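Local coordinates for regulatory protein MarR (Planctomyces limnophilus, PDB 3U2R), which probably acts as a DNA-binding transcription regulator of the MarR family, built on a winged helix-turn-helix fold, at residues V92-K97 against V104-T109; Y49-L54 against R81-L86. All blocks are in the same frame, centred on the assembly; numbering follows the deposited sequence.

Interaction 1: V92-K97 against V104-T109; sequences VLRTRK and VEVALT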
loop_
_atom_site.group_PDB
_atom_site.type_symbol
_atom_site.label_atom_id
_atom_site.label_comp_id
_atom_site.label_asym_id
_atom_site.label_seq_id
_atom_site.Cartn_x
_atom_site.Cartn_y
_atom_site.Cartn_z
ATOM N N VAL A 92 -36.786 1.246 -15.623
ATOM C CA VAL A 92 -37.298 -0.121 -15.585
ATOM C C VAL A 92 -38.754 -0.127 -16.018
ATOM O O VAL A 92 -39.376 0.914 -15.990
ATOM C CB VAL A 92 -37.151 -0.777 -14.233
ATOM C CG1 VAL A 92 -35.706 -0.792 -13.791
ATOM C CG2 VAL A 92 -38.067 -0.121 -13.195
ATOM N N LEU A 93 -39.253 -1.262 -16.491
ATOM C CA LEU A 93 -40.647 -1.417 -16.921
ATOM C C LEU A 93 -41.310 -2.543 -16.115
ATOM O O LEU A 93 -40.830 -3.663 -16.110
ATOM C CB LEU A 93 -40.720 -1.704 -18.407
ATOM C CG LEU A 93 -42.137 -1.753 -18.982
ATOM C CD1 LEU A 93 -42.797 -0.417 -18.927
ATOM C CD2 LEU A 93 -42.140 -2.262 -20.326
ATOM N N ARG A 94 -42.418 -2.248 -15.468
ATOM C CA ARG A 94 -43.153 -3.254 -14.702
ATOM C C ARG A 94 -44.213 -3.931 -15.525
ATOM O O ARG A 94 -44.908 -3.294 -16.323
ATOM C CB ARG A 94 -43.810 -2.626 -13.478
ATOM C CG ARG A 94 -42.846 -2.405 -12.351
ATOM C CD ARG A 94 -43.537 -1.656 -11.216
ATOM N NE ARG A 94 -42.793 -1.698 -9.960
ATOM C CZ ARG A 94 -42.805 -0.756 -9.019
ATOM N NH1 ARG A 94 -42.105 -0.916 -7.905
ATOM N NH2 ARG A 94 -43.502 0.363 -9.193
ATOM N N THR A 95 -44.367 -5.230 -15.316
ATOM C CA THR A 95 -45.428 -6.011 -15.977
ATOM C C THR A 95 -46.080 -6.882 -14.915
ATOM O O THR A 95 -45.392 -7.689 -14.303
ATOM C CB THR A 95 -44.865 -6.839 -17.128
ATOM O OG1 THR A 95 -44.146 -5.951 -17.984
ATOM C CG2 THR A 95 -45.970 -7.502 -17.953
ATOM N N ARG A 96 -47.382 -6.666 -14.642
ATOM C CA ARG A 96 -48.120 -7.469 -13.655
ATOM C C ARG A 96 -48.480 -8.775 -14.375
ATOM O O ARG A 96 -48.896 -8.718 -15.532
ATOM C CB ARG A 96 -49.352 -6.672 -13.174
ATOM C CG ARG A 96 -49.938 -7.129 -11.891
ATOM C CD ARG A 96 -51.060 -6.174 -11.449
ATOM N NE ARG A 96 -50.527 -4.872 -11.035
ATOM C CZ ARG A 96 -49.879 -4.622 -9.894
ATOM N NH1 ARG A 96 -49.697 -5.584 -8.993
ATOM N NH2 ARG A 96 -49.415 -3.400 -9.642
ATOM N N LYS A 97 -48.211 -9.938 -13.778
ATOM C CA LYS A 97 -48.479 -11.208 -14.461
ATOM C C LYS A 97 -49.976 -11.344 -14.667
ATOM O O LYS A 97 -50.728 -11.311 -13.688
ATOM C CB LYS A 97 -47.921 -12.403 -13.684
ATOM C CG LYS A 97 -46.411 -12.475 -13.718
ATOM C CD LYS A 97 -45.893 -13.928 -13.615
ATOM C CE LYS A 97 -45.625 -14.565 -14.970
ATOM N NZ LYS A 97 -44.815 -15.808 -14.848
ATOM N N VAL A 104 -45.311 -8.904 -9.949
ATOM C CA VAL A 104 -44.871 -7.820 -10.799
ATOM C C VAL A 104 -43.461 -8.170 -11.295
ATOM O O VAL A 104 -42.552 -8.302 -10.483
ATOM C CB VAL A 104 -44.933 -6.449 -10.063
ATOM C CG1 VAL A 104 -44.356 -5.321 -10.953
ATOM C CG2 VAL A 104 -46.358 -6.137 -9.638
ATOM N N GLU A 105 -43.312 -8.408 -12.601
ATOM C CA GLU A 105 -42.020 -8.653 -13.225
ATOM C C GLU A 105 -41.467 -7.304 -13.641
ATOM O O GLU A 105 -42.228 -6.436 -14.058
ATOM C CB GLU A 105 -42.121 -9.598 -14.430
ATOM C CG GLU A 105 -42.477 -11.010 -14.010
ATOM C CD GLU A 105 -42.267 -12.022 -15.116
ATOM O OE1 GLU A 105 -42.860 -11.833 -16.201
ATOM O OE2 GLU A 105 -41.486 -12.983 -14.910
ATOM N N VAL A 106 -40.175 -7.102 -13.444
ATOM C CA VAL A 106 -39.498 -5.840 -13.746
ATOM C C VAL A 106 -38.373 -6.156 -14.712
ATOM O O VAL A 106 -37.595 -7.051 -14.408
ATOM C CB VAL A 106 -38.939 -5.246 -12.412
ATOM C CG1 VAL A 106 -38.364 -3.843 -12.623
ATOM C CG2 VAL A 106 -40.016 -5.232 -11.333
ATOM N N ALA A 107 -38.251 -5.393 -15.810
ATOM C CA ALA A 107 -37.182 -5.522 -16.780
ATOM C C ALA A 107 -36.504 -4.151 -16.975
ATOM O O ALA A 107 -37.110 -3.071 -16.788
ATOM C CB ALA A 107 -37.772 -6.032 -18.112
ATOM N N LEU A 108 -35.273 -4.188 -17.429
ATOM C CA LEU A 108 -34.581 -2.944 -17.781
ATOM C C LEU A 108 -35.175 -2.379 -19.060
ATOM O O LEU A 108 -35.681 -3.148 -19.859
ATOM C CB LEU A 108 -33.088 -3.187 -18.078
ATOM C CG LEU A 108 -32.021 -3.004 -17.074
ATOM C CD1 LEU A 108 -30.694 -2.918 -17.785
ATOM C CD2 LEU A 108 -32.228 -1.790 -16.186
ATOM N N THR A 109 -35.126 -1.063 -19.234
ATOM C CA THR A 109 -35.511 -0.336 -20.477
ATOM C C THR A 109 -34.252 0.058 -21.196
ATOM O O THR A 109 -33.161 -0.081 -20.633
ATOM C CB THR A 109 -36.289 0.918 -20.138
ATOM O OG1 THR A 109 -35.450 1.734 -19.325
ATOM C CG2 THR A 109 -37.569 0.620 -19.424
#
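Strands 92-97 and 104-108 run antiparallel at 154°, their axes approaching to 4.5 Å. Within these segments two hydrogen-bonded pairs join the strands, L93 with A107 and T95 with E105, and K97 with V103 continues the pattern. In each of the two, both N-H groups point to the partner's carbonyl; L93 N lies 2.8 Å from A107 O, and T95 N 2.8 Å from E105 O, nearly along the C=O axis. Two of the non-hydrogen-bonded pairs, R94 with V106 and R96 with V104, put their side chains on one face; in the third, V92 with L108, they diverge. V104, with CG1 anti to its backbone N, presses that methyl on R94 CG at 3.6 Å, while its CG2 lies over one face of the R96 guanidinium, 3.4 Å from NH1. A branched valine suits position 104, since its two methyls serve two arginines. R94 is extended from CG to NE, running beside V106, and its tip reaches D84 in a salt bridge; R96 NH1 bonds to the carbonyl of R101. An alanine at R94 would probably cost the hairpin both this aliphatic cover over V104 and its ionic tie to D84. V92 sets CB 3.7 Å from V106 CG1, and T109, the N-cap of helix 110-148, lays CG2 3.7 Å from V92 C while its OG1 bonds to G90 O and G112 N. This hairpin is the wing of the winged helix fold: V92, V106 and L108 pack on helix 46-58, R94 and V106 meet I83 of helix 78-88, and strand 63-64 pairs with the other edge of 103-108.

Interaction 2: Y49-L54 against R81-L86; sequences YNTLRL and RLIDRL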
loop_
_atom_site.group_PDB
_atom_site.type_symbol
_atom_site.label_atom_id
_atom_site.label_comp_id
_atom_site.label_asym_id
_atom_site.label_seq_id
_atom_site.Cartn_x
_atom_site.Cartn_y
_atom_site.Cartn_z
ATOM N N TYR A 49 -28.363 0.518 -8.120
ATOM C CA TYR A 49 -27.383 0.109 -9.133
ATOM C C TYR A 49 -27.370 -1.426 -9.235
ATOM O O TYR A 49 -27.344 -1.975 -10.343
ATOM C CB TYR A 49 -25.996 0.670 -8.745
ATOM C CG TYR A 49 -24.859 0.205 -9.644
ATOM C CD1 TYR A 49 -24.636 0.796 -10.872
ATOM C CD2 TYR A 49 -24.013 -0.816 -9.253
ATOM C CE1 TYR A 49 -23.646 0.329 -11.735
ATOM C CE2 TYR A 49 -22.973 -1.248 -10.076
ATOM C CZ TYR A 49 -22.772 -0.641 -11.309
ATOM O OH TYR A 49 -21.790 -1.036 -12.185
ATOM N N ASN A 50 -27.377 -2.110 -8.051
ATOM C CA ASN A 50 -27.355 -3.571 -7.940
ATOM C C ASN A 50 -28.622 -4.181 -8.572
ATOM O O ASN A 50 -28.518 -5.121 -9.324
ATOM C CB ASN A 50 -27.215 -4.002 -6.504
ATOM C CG ASN A 50 -25.842 -3.776 -5.940
ATOM O OD1 ASN A 50 -24.876 -3.524 -6.646
ATOM N ND2 ASN A 50 -25.702 -4.034 -4.682
ATOM N N THR A 51 -29.760 -3.542 -8.421
ATOM C CA THR A 51 -31.005 -3.956 -9.113
ATOM C C THR A 51 -30.864 -3.772 -10.626
ATOM O O THR A 51 -31.119 -4.692 -11.407
ATOM C CB THR A 51 -32.176 -3.151 -8.563
ATOM O OG1 THR A 51 -32.258 -3.347 -7.144
ATOM C CG2 THR A 51 -33.470 -3.523 -9.195
ATOM N N LEU A 52 -30.413 -2.603 -11.064
ATOM C CA LEU A 52 -30.263 -2.413 -12.488
ATOM C C LEU A 52 -29.283 -3.422 -13.086
ATOM O O LEU A 52 -29.586 -3.962 -14.124
ATOM C CB LEU A 52 -29.810 -0.980 -12.799
ATOM C CG LEU A 52 -30.804 0.168 -12.442
ATOM C CD1 LEU A 52 -30.147 1.552 -12.575
ATOM C CD2 LEU A 52 -32.047 0.176 -13.369
ATOM N N ARG A 53 -28.145 -3.713 -12.433
ATOM C CA ARG A 53 -27.154 -4.691 -12.939
ATOM C C ARG A 53 -27.736 -6.088 -13.014
ATOM O O ARG A 53 -27.415 -6.855 -13.915
ATOM C CB ARG A 53 -25.916 -4.733 -12.028
ATOM C CG ARG A 53 -24.899 -3.620 -12.235
ATOM C CD ARG A 53 -23.836 -4.025 -13.227
ATOM N NE ARG A 53 -23.144 -5.279 -12.887
ATOM C CZ ARG A 53 -22.147 -5.419 -12.011
ATOM N NH1 ARG A 53 -21.689 -4.372 -11.339
ATOM N NH2 ARG A 53 -21.604 -6.611 -11.801
ATOM N N LEU A 54 -28.516 -6.442 -12.005
ATOM C CA LEU A 54 -29.189 -7.747 -11.950
ATOM C C LEU A 54 -30.199 -7.826 -13.117
ATOM O O LEU A 54 -30.255 -8.840 -13.812
ATOM C CB LEU A 54 -29.892 -7.879 -10.583
ATOM C CG LEU A 54 -30.700 -9.118 -10.272
ATOM C CD1 LEU A 54 -29.813 -10.378 -10.255
ATOM C CD2 LEU A 54 -31.335 -8.992 -8.914
ATOM N N ARG A 81 -40.352 0.340 -3.129
ATOM C CA ARG A 81 -40.190 1.804 -3.185
ATOM C C ARG A 81 -38.975 2.147 -4.077
ATOM O O ARG A 81 -39.023 3.022 -4.943
ATOM C CB ARG A 81 -40.012 2.403 -1.773
ATOM C CG ARG A 81 -41.331 2.675 -1.053
ATOM C CD ARG A 81 -41.180 2.758 0.472
ATOM N NE ARG A 81 -40.565 4.011 0.934
ATOM C CZ ARG A 81 -41.203 5.169 1.124
ATOM N NH1 ARG A 81 -42.507 5.273 0.870
ATOM N NH2 ARG A 81 -40.539 6.236 1.558
ATOM N N LEU A 82 -37.896 1.420 -3.836
ATOM C CA LEU A 82 -36.645 1.460 -4.591
ATOM C C LEU A 82 -36.948 1.330 -6.113
ATOM O O LEU A 82 -36.519 2.167 -6.889
ATOM C CB LEU A 82 -35.802 0.302 -4.060
ATOM C CG LEU A 82 -34.502 -0.065 -4.674
ATOM C CD1 LEU A 82 -33.664 -0.852 -3.666
ATOM C CD2 LEU A 82 -34.672 -0.948 -5.904
ATOM N N ILE A 83 -37.738 0.324 -6.500
ATOM C CA ILE A 83 -38.081 0.061 -7.889
ATOM C C ILE A 83 -39.039 1.149 -8.394
ATOM O O ILE A 83 -38.926 1.508 -9.557
ATOM C CB ILE A 83 -38.653 -1.395 -8.064
ATOM C CG1 ILE A 83 -37.506 -2.413 -7.985
ATOM C CG2 ILE A 83 -39.398 -1.616 -9.430
ATOM C CD1 ILE A 83 -37.964 -3.812 -7.828
ATOM N N ASP A 84 -39.976 1.653 -7.542
ATOM C CA ASP A 84 -40.899 2.745 -7.874
ATOM C C ASP A 84 -40.112 3.932 -8.407
ATOM O O ASP A 84 -40.517 4.530 -9.386
ATOM C CB ASP A 84 -41.703 3.243 -6.623
ATOM C CG ASP A 84 -42.835 2.404 -6.051
ATOM O OD1 ASP A 84 -43.196 1.370 -6.681
ATOM O OD2 ASP A 84 -43.403 2.809 -4.979
ATOM N N ARG A 85 -39.014 4.305 -7.718
ATOM C CA ARG A 85 -38.158 5.415 -8.146
ATOM C C ARG A 85 -37.566 5.120 -9.505
ATOM O O ARG A 85 -37.586 5.988 -10.380
ATOM C CB ARG A 85 -37.026 5.675 -7.131
ATOM C CG ARG A 85 -37.523 6.340 -5.845
ATOM C CD ARG A 85 -36.380 6.622 -4.884
ATOM N NE ARG A 85 -36.081 5.476 -4.021
ATOM C CZ ARG A 85 -34.989 5.352 -3.267
ATOM N NH1 ARG A 85 -34.055 6.305 -3.263
ATOM N NH2 ARG A 85 -34.811 4.265 -2.522
ATOM N N LEU A 86 -37.061 3.885 -9.700
ATOM C CA LEU A 86 -36.513 3.471 -11.006
ATOM C C LEU A 86 -37.586 3.477 -12.107
ATOM O O LEU A 86 -37.293 3.889 -13.222
ATOM C CB LEU A 86 -35.862 2.084 -10.948
ATOM C CG LEU A 86 -34.694 1.946 -9.994
ATOM C CD1 LEU A 86 -34.167 0.537 -10.071
ATOM C CD2 LEU A 86 -33.623 3.027 -10.310
#
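T51, L86 and L52 supply most of the 175 Å² buried where helix 46-58 meets helix 78-88. The local axes cross at -72° and come no closer than 11.0 Å, a spacing that leaves side-chain ends, not backbones, to bridge the gap. T51 points directly at the other helix and offers two different branches. Its OG1, anti to the carbonyl carbon (chi1 -57°), comes tip to tip with L82 CD2 at 3.6 Å. This is a hydroxyl-methyl contact, and the oxygen's polar need is met within its own helix by a hydrogen bond with Q47 O, one turn earlier. That bond suits a threonine to a buried helix face, because the hydroxyl turns back to the backbone and CG2 is left for apolar packing. CG2 takes the anti position to the backbone N and approaches L86 CD1 at 4.2 Å, with I83 CG1 slightly farther away at 4.4 Å. The two helices belong to the winged helix-turn-helix domain of MarR proteins, in which helix 78-88 corresponds to the recognition helix that, by analogy with relatives, probably enters the DNA major groove. L86 projects inward, its chain extended (chi2 -179°), so that CD1 arrives at the end of L52: L52 CD2 lies 3.9 Å from L86 CD1, again tip to tip. L52 sets CG anti to its carbonyl carbon, and CD2, the branch not extended away from CA, turns to L86. Leucine fits both positions, having the length to span widely spaced axes and no polar group to bury. L44 and L91 also touch L86, L116 of helix 110-148 touches L52, and on helix 46-58 R53 forms a salt bridge with E19 of the second subunit.

How the interactions relate
From the N terminus, helix 46-58 comes first, and interaction 2 closes when the chain returns through helix 65-71 as helix 78-88, with 26 residues between the two segments. Strand 92-97 follows directly, and interaction 1 then closes a much shorter span, with six residues between its segments. The two loops lie in series, neither enclosing nor crossing the other, yet their centres are only about 11 Å apart. Besides the ionic tie between the wing and helix 78-88, V92 packs against L86 and L108 meets L52. The wing is thereby tied to both helices of interaction 2, after which the chain leaves through helix 110-148.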